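Local structure of xyloglucan-specific endo-beta-1,4-glucanase BoGH9A (Bacteroides ovatus, 6DHT) at residues P139-I145 against G157-S163; P423-P427 against G476-T480. The protein hydrolyses internal beta-1,4-glucosidic linkages in the backbone of xyloglucans, releasing xyloglucan oligosaccharides. All blocks are in the same frame, centred on the assembly; numbering follows the deposited sequence. Where two conformers were deposited one is given.

Contact 1 of 2, residues P139-I145 against G157-S163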
loop_
_atom_site.group_PDB
_atom_site.type_symbol
_atom_site.label_atom_id
_atom_site.label_comp_id
_atom_site.label_asym_id
_atom_site.label_seq_id
_atom_site.Cartn_x
_atom_site.Cartn_y
_atom_site.Cartn_z
ATOM N N PRO A 139 -13.383 5.614 -20.363
ATOM C CA PRO A 139 -13.845 6.975 -20.066
ATOM C C PRO A 139 -14.884 7.010 -18.942
ATOM O O PRO A 139 -14.920 7.976 -18.193
ATOM C CB PRO A 139 -14.450 7.425 -21.401
ATOM C CG PRO A 139 -14.720 6.173 -22.142
ATOM C CD PRO A 139 -13.627 5.247 -21.765
ATOM N N ASP A 140 -15.683 5.955 -18.819
ATOM C CA ASP A 140 -16.673 5.827 -17.764
ATOM C C ASP A 140 -17.589 7.059 -17.699
ATOM O O ASP A 140 -18.009 7.487 -16.621
ATOM C CB ASP A 140 -15.978 5.546 -16.418
ATOM C CG ASP A 140 -15.433 4.121 -16.326
ATOM O OD1 ASP A 140 -15.816 3.265 -17.158
ATOM O OD2 ASP A 140 -14.603 3.819 -15.428
ATOM N N ASN A 141 -17.903 7.597 -18.878
ATOM C CA ASN A 141 -18.852 8.706 -19.012
ATOM C C ASN A 141 -20.254 8.209 -19.337
ATOM O O ASN A 141 -21.210 8.991 -19.329
ATOM C CB ASN A 141 -18.386 9.680 -20.094
ATOM C CG ASN A 141 -17.969 8.978 -21.382
ATOM O OD1 ASN A 141 -18.220 7.783 -21.572
ATOM N ND2 ASN A 141 -17.321 9.724 -22.273
ATOM N N HIS A 142 -20.363 6.917 -19.617
ATOM C CA HIS A 142 -21.642 6.295 -19.925
ATOM C C HIS A 142 -21.838 5.059 -19.052
ATOM O O HIS A 142 -21.635 3.930 -19.491
ATOM C CB HIS A 142 -21.688 5.926 -21.410
ATOM C CG HIS A 142 -23.045 5.527 -21.892
ATOM N ND1 HIS A 142 -23.558 4.261 -21.710
ATOM C CD2 HIS A 142 -23.999 6.227 -22.550
ATOM C CE1 HIS A 142 -24.768 4.198 -22.235
ATOM N NE2 HIS A 142 -25.060 5.378 -22.751
ATOM N N VAL A 143 -22.239 5.290 -17.807
ATOM C CA VAL A 143 -22.323 4.244 -16.796
ATOM C C VAL A 143 -23.759 4.099 -16.298
ATOM O O VAL A 143 -24.426 5.091 -16.036
ATOM C CB VAL A 143 -21.346 4.568 -15.617
ATOM C CG1 VAL A 143 -21.438 3.535 -14.501
ATOM C CG2 VAL A 143 -19.924 4.638 -16.130
ATOM N N LEU A 144 -24.204 2.857 -16.158
ATOM C CA LEU A 144 -25.593 2.553 -15.813
ATOM C C LEU A 144 -25.810 2.369 -14.325
ATOM O O LEU A 144 -25.026 1.706 -13.645
ATOM C CB LEU A 144 -26.017 1.255 -16.499
ATOM C CG LEU A 144 -26.780 1.360 -17.820
ATOM C CD1 LEU A 144 -26.200 2.415 -18.745
ATOM C CD2 LEU A 144 -26.778 -0.004 -18.491
ATOM N N ILE A 145 -26.893 2.944 -13.817
ATOM C CA ILE A 145 -27.373 2.573 -12.498
ATOM C C ILE A 145 -27.881 1.140 -12.579
ATOM O O ILE A 145 -28.908 0.868 -13.206
ATOM C CB ILE A 145 -28.516 3.502 -12.015
ATOM C CG1 ILE A 145 -28.044 4.957 -11.913
ATOM C CG2 ILE A 145 -29.078 3.015 -10.688
ATOM C CD1 ILE A 145 -26.999 5.245 -10.815
ATOM N N GLY A 157 -30.985 1.665 -14.976
ATOM C CA GLY A 157 -30.759 2.017 -16.361
ATOM C C GLY A 157 -30.456 3.477 -16.603
ATOM O O GLY A 157 -30.061 3.849 -17.707
ATOM N N THR A 158 -30.657 4.317 -15.592
ATOM C CA THR A 158 -30.259 5.718 -15.691
ATOM C C THR A 158 -28.771 5.770 -16.000
ATOM O O THR A 158 -28.000 4.978 -15.463
ATOM C CB THR A 158 -30.503 6.483 -14.379
ATOM O OG1 THR A 158 -31.899 6.459 -14.055
ATOM C CG2 THR A 158 -30.049 7.925 -14.504
ATOM N N ILE A 159 -28.385 6.696 -16.871
ATOM C CA ILE A 159 -26.999 6.843 -17.290
ATOM C C ILE A 159 -26.359 7.996 -16.535
ATOM O O ILE A 159 -26.897 9.107 -16.488
ATOM C CB ILE A 159 -26.899 7.129 -18.784
ATOM C CG1 ILE A 159 -27.454 5.943 -19.575
ATOM C CG2 ILE A 159 -25.448 7.396 -19.195
ATOM C CD1 ILE A 159 -27.795 6.269 -21.006
ATOM N N VAL A 160 -25.199 7.714 -15.947
ATOM C CA VAL A 160 -24.429 8.710 -15.219
ATOM C C VAL A 160 -22.991 8.730 -15.708
ATOM O O VAL A 160 -22.514 7.770 -16.320
ATOM C CB VAL A 160 -24.439 8.448 -13.693
ATOM C CG1 VAL A 160 -25.854 8.525 -13.153
ATOM C CG2 VAL A 160 -23.825 7.106 -13.349
ATOM N N SER A 161 -22.301 9.825 -15.430
ATOM C CA SER A 161 -20.876 9.897 -15.714
ATOM C C SER A 161 -20.134 9.722 -14.391
ATOM O O SER A 161 -20.487 10.328 -13.380
ATOM C CB SER A 161 -20.531 11.225 -16.366
ATOM O OG SER A 161 -19.148 11.336 -16.646
ATOM N N SER A 162 -19.126 8.860 -14.412
ATOM C CA SER A 162 -18.324 8.563 -13.216
ATOM C C SER A 162 -16.882 8.266 -13.663
ATOM O O SER A 162 -16.418 7.115 -13.618
ATOM C CB SER A 162 -18.922 7.370 -12.465
ATOM O OG SER A 162 -18.411 7.242 -11.136
ATOM N N SER A 163 -16.201 9.327 -14.087
ATOM C CA SER A 163 -14.933 9.227 -14.793
ATOM C C SER A 163 -13.748 9.500 -13.874
ATOM O O SER A 163 -13.918 10.020 -12.769
ATOM C CB SER A 163 -14.913 10.219 -15.957
ATOM O OG SER A 163 -14.825 11.551 -15.490
#
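V143 and V160 form an antiparallel hydrogen-bonded pair, V143 N giving to V160 O at 2.9 Å and V160 N returning a straighter bond to V143 O at 2.7 Å. Together with the non-hydrogen-bonded pair L144 and I159 they make strand 159-160 the edge of a small mixed sheet in the glycosyl hydrolase family 9 domain; strand 259-260 lies on the other side of 143-145. The ladder continues toward the connecting loop, with I145 N bonded to T158 O and I145 O to G157 N. Beyond the strands the register slips by one residue, and S162 N bonds to D140 O at 2.8 Å, with an N-H...O angle of 163°.

On one face of the sheet L144 and I159 lie side by side, CD1 of the leucine 3.8 Å from CG1 of the isoleucine. I159 also packs on one face of the H142 imidazole. Its CG2 sits over that face, 4.0 Å from the centroid and displaced toward the rim, while CD1 comes to 3.4 Å from H142 NE2. The H142 ring is brought there by a CG placed anti to the backbone N (chi1 -169°).

Across the sheet, V143 and V160 turn to the opposite face, and the I145 and V160 side chains cross at about a right angle, I145 CD1 4.2 Å from V160 CG1. The buried D140 carboxylate is held by salt bridges to K174 and R258, and the same lysine bonds to S162 O, tying both segments to one ammonium group. D140 CB, at the root of that side chain, lies 3.2 Å from S162 O.

Contact 2 of 2, residues P423-P427 against G476-T480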
loop_
_atom_site.group_PDB
_atom_site.type_symbol
_atom_site.label_atom_id
_atom_site.label_comp_id
_atom_site.label_asym_id
_atom_site.label_seq_id
_atom_site.Cartn_x
_atom_site.Cartn_y
_atom_site.Cartn_z
ATOM N N PRO A 423 15.800 -16.809 10.712
ATOM C CA PRO A 423 16.649 -17.124 9.561
ATOM C C PRO A 423 16.912 -15.951 8.630
ATOM O O PRO A 423 18.052 -15.750 8.213
ATOM C CB PRO A 423 15.879 -18.234 8.848
ATOM C CG PRO A 423 15.133 -18.916 9.925
ATOM C CD PRO A 423 14.742 -17.811 10.894
ATOM N N PHE A 424 15.892 -15.123 8.377
ATOM C CA PHE A 424 16.072 -14.003 7.452
ATOM C C PHE A 424 16.204 -12.657 8.160
ATOM O O PHE A 424 16.210 -11.616 7.513
ATOM C CB PHE A 424 14.975 -14.011 6.388
ATOM C CG PHE A 424 15.162 -15.099 5.368
ATOM C CD1 PHE A 424 16.159 -14.997 4.426
ATOM C CD2 PHE A 424 14.332 -16.194 5.348
ATOM C CE1 PHE A 424 16.374 -16.004 3.509
ATOM C CE2 PHE A 424 14.541 -17.205 4.417
ATOM C CZ PHE A 424 15.553 -17.082 3.499
ATOM N N HIS A 425 16.380 -12.703 9.479
ATOM C CA HIS A 425 16.700 -11.533 10.287
ATOM C C HIS A 425 15.642 -10.409 10.139
ATOM O O HIS A 425 15.983 -9.259 9.882
ATOM C CB HIS A 425 18.103 -11.004 9.963
ATOM C CG HIS A 425 18.782 -10.350 11.124
ATOM N ND1 HIS A 425 19.356 -11.072 12.150
ATOM C CD2 HIS A 425 18.965 -9.045 11.436
ATOM C CE1 HIS A 425 19.868 -10.241 13.040
ATOM N NE2 HIS A 425 19.650 -9.004 12.629
ATOM N N ALA A 426 14.378 -10.770 10.263
ATOM C CA ALA A 426 13.277 -9.784 10.187
ATOM C C ALA A 426 12.094 -10.261 10.986
ATOM O O ALA A 426 11.878 -11.445 11.151
ATOM C CB ALA A 426 12.830 -9.531 8.743
ATOM N N PRO A 427 11.261 -9.316 11.463
ATOM C CA PRO A 427 10.069 -9.769 12.174
ATOM C C PRO A 427 9.131 -10.601 11.313
ATOM O O PRO A 427 8.488 -11.535 11.792
ATOM C CB PRO A 427 9.384 -8.460 12.579
ATOM C CG PRO A 427 10.373 -7.416 12.478
ATOM C CD PRO A 427 11.472 -7.861 11.568
ATOM N N GLY A 476 14.587 -8.617 -1.432
ATOM C CA GLY A 476 15.405 -9.752 -1.853
ATOM C C GLY A 476 15.887 -10.667 -0.749
ATOM O O GLY A 476 16.374 -11.785 -1.037
ATOM N N ARG A 477 15.846 -10.232 0.495
ATOM C CA ARG A 477 16.378 -11.048 1.577
ATOM C C ARG A 477 15.318 -12.025 2.055
ATOM O O ARG A 477 14.729 -11.843 3.126
ATOM C CB ARG A 477 16.924 -10.195 2.720
ATOM C CG ARG A 477 17.726 -11.044 3.682
ATOM C CD ARG A 477 18.438 -10.217 4.682
ATOM N NE ARG A 477 17.504 -9.704 5.675
ATOM C CZ ARG A 477 17.668 -8.574 6.342
ATOM N NH1 ARG A 477 18.705 -7.809 6.074
ATOM N NH2 ARG A 477 16.761 -8.181 7.228
ATOM N N ASN A 478 15.079 -13.072 1.262
ATOM C CA ASN A 478 13.951 -13.955 1.483
ATOM C C ASN A 478 14.202 -15.344 0.858
ATOM O O ASN A 478 15.271 -15.589 0.269
ATOM C CB ASN A 478 12.678 -13.289 0.924
ATOM C CG ASN A 478 12.761 -13.069 -0.576
ATOM O OD1 ASN A 478 13.049 -14.010 -1.327
ATOM N ND2 ASN A 478 12.552 -11.840 -1.025
ATOM N N ALA A 479 13.213 -16.218 0.969
ATOM C CA ALA A 479 13.369 -17.620 0.564
ATOM C C ALA A 479 13.397 -17.871 -0.939
ATOM O O ALA A 479 13.803 -18.966 -1.352
ATOM C CB ALA A 479 12.272 -18.421 1.170
ATOM N N THR A 480 12.935 -16.931 -1.761
ATOM C CA THR A 480 12.904 -17.121 -3.222
ATOM C C THR A 480 14.022 -16.363 -3.922
ATOM O O THR A 480 14.416 -16.725 -5.043
ATOM C CB THR A 480 11.565 -16.695 -3.847
ATOM O OG1 THR A 480 11.414 -15.273 -3.670
ATOM C CG2 THR A 480 10.434 -17.405 -3.196
#
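In the interface between the Ig-like N-terminal domain and the glycosyl hydrolase family 9 domain, F424 and R477 bring together two loops at a buried contact, one following helix 395-416 and the other following helix 461-474. R477 NE donates to F424 O at 3.0 Å, but the bond is bent, with 131° at the hydrogen, and the oxygen stands well out of the guanidinium plane. A fold in the arginine chain at chi3 (74°) brings the group to the carbonyl oxygens of F424 and H425. H425 CB lies over one face of the guanidinium, and R477 NH2 is 3.0 Å from H425 O.

The F424 ring lies under the backbone of the second loop. N478 CA lies over one face, 3.9 Å from the F424 ring centroid, in a CH-pi contact, and F424 CZ comes to 3.4 Å from N478 C. R477 is the centre of an inverse gamma turn, and its buried carbonyl O, 3.7 Å from F424 CD1, has no polar partner in the model. N478 then begins an Asx turn, its OD1 accepting from T480 N at 3.0 Å and also from G481 N. From the Ig-like domain, V34 and R72 also pack on F424, and I32 O accepts from R477 NH1, which is salt-bridged to D472.

Contact 1 and contact 2 lie on opposite sides of the chain's centre, 47 Å apart between centres and about 34 Å between nearest atoms, so neither touches the other. In contact 1 the D140 side chain is about 11 Å from that of D171, the predicted nucleophile, whereas in contact 2 the N478 side chain is about 12 Å from that of D539, another predicted active-site residue. They differ in setting: 139-145 with 157-163 is a partly buried sheet edge, while 423-427 with 476-480 is fully buried where the Ig-like domain meets the catalytic domain.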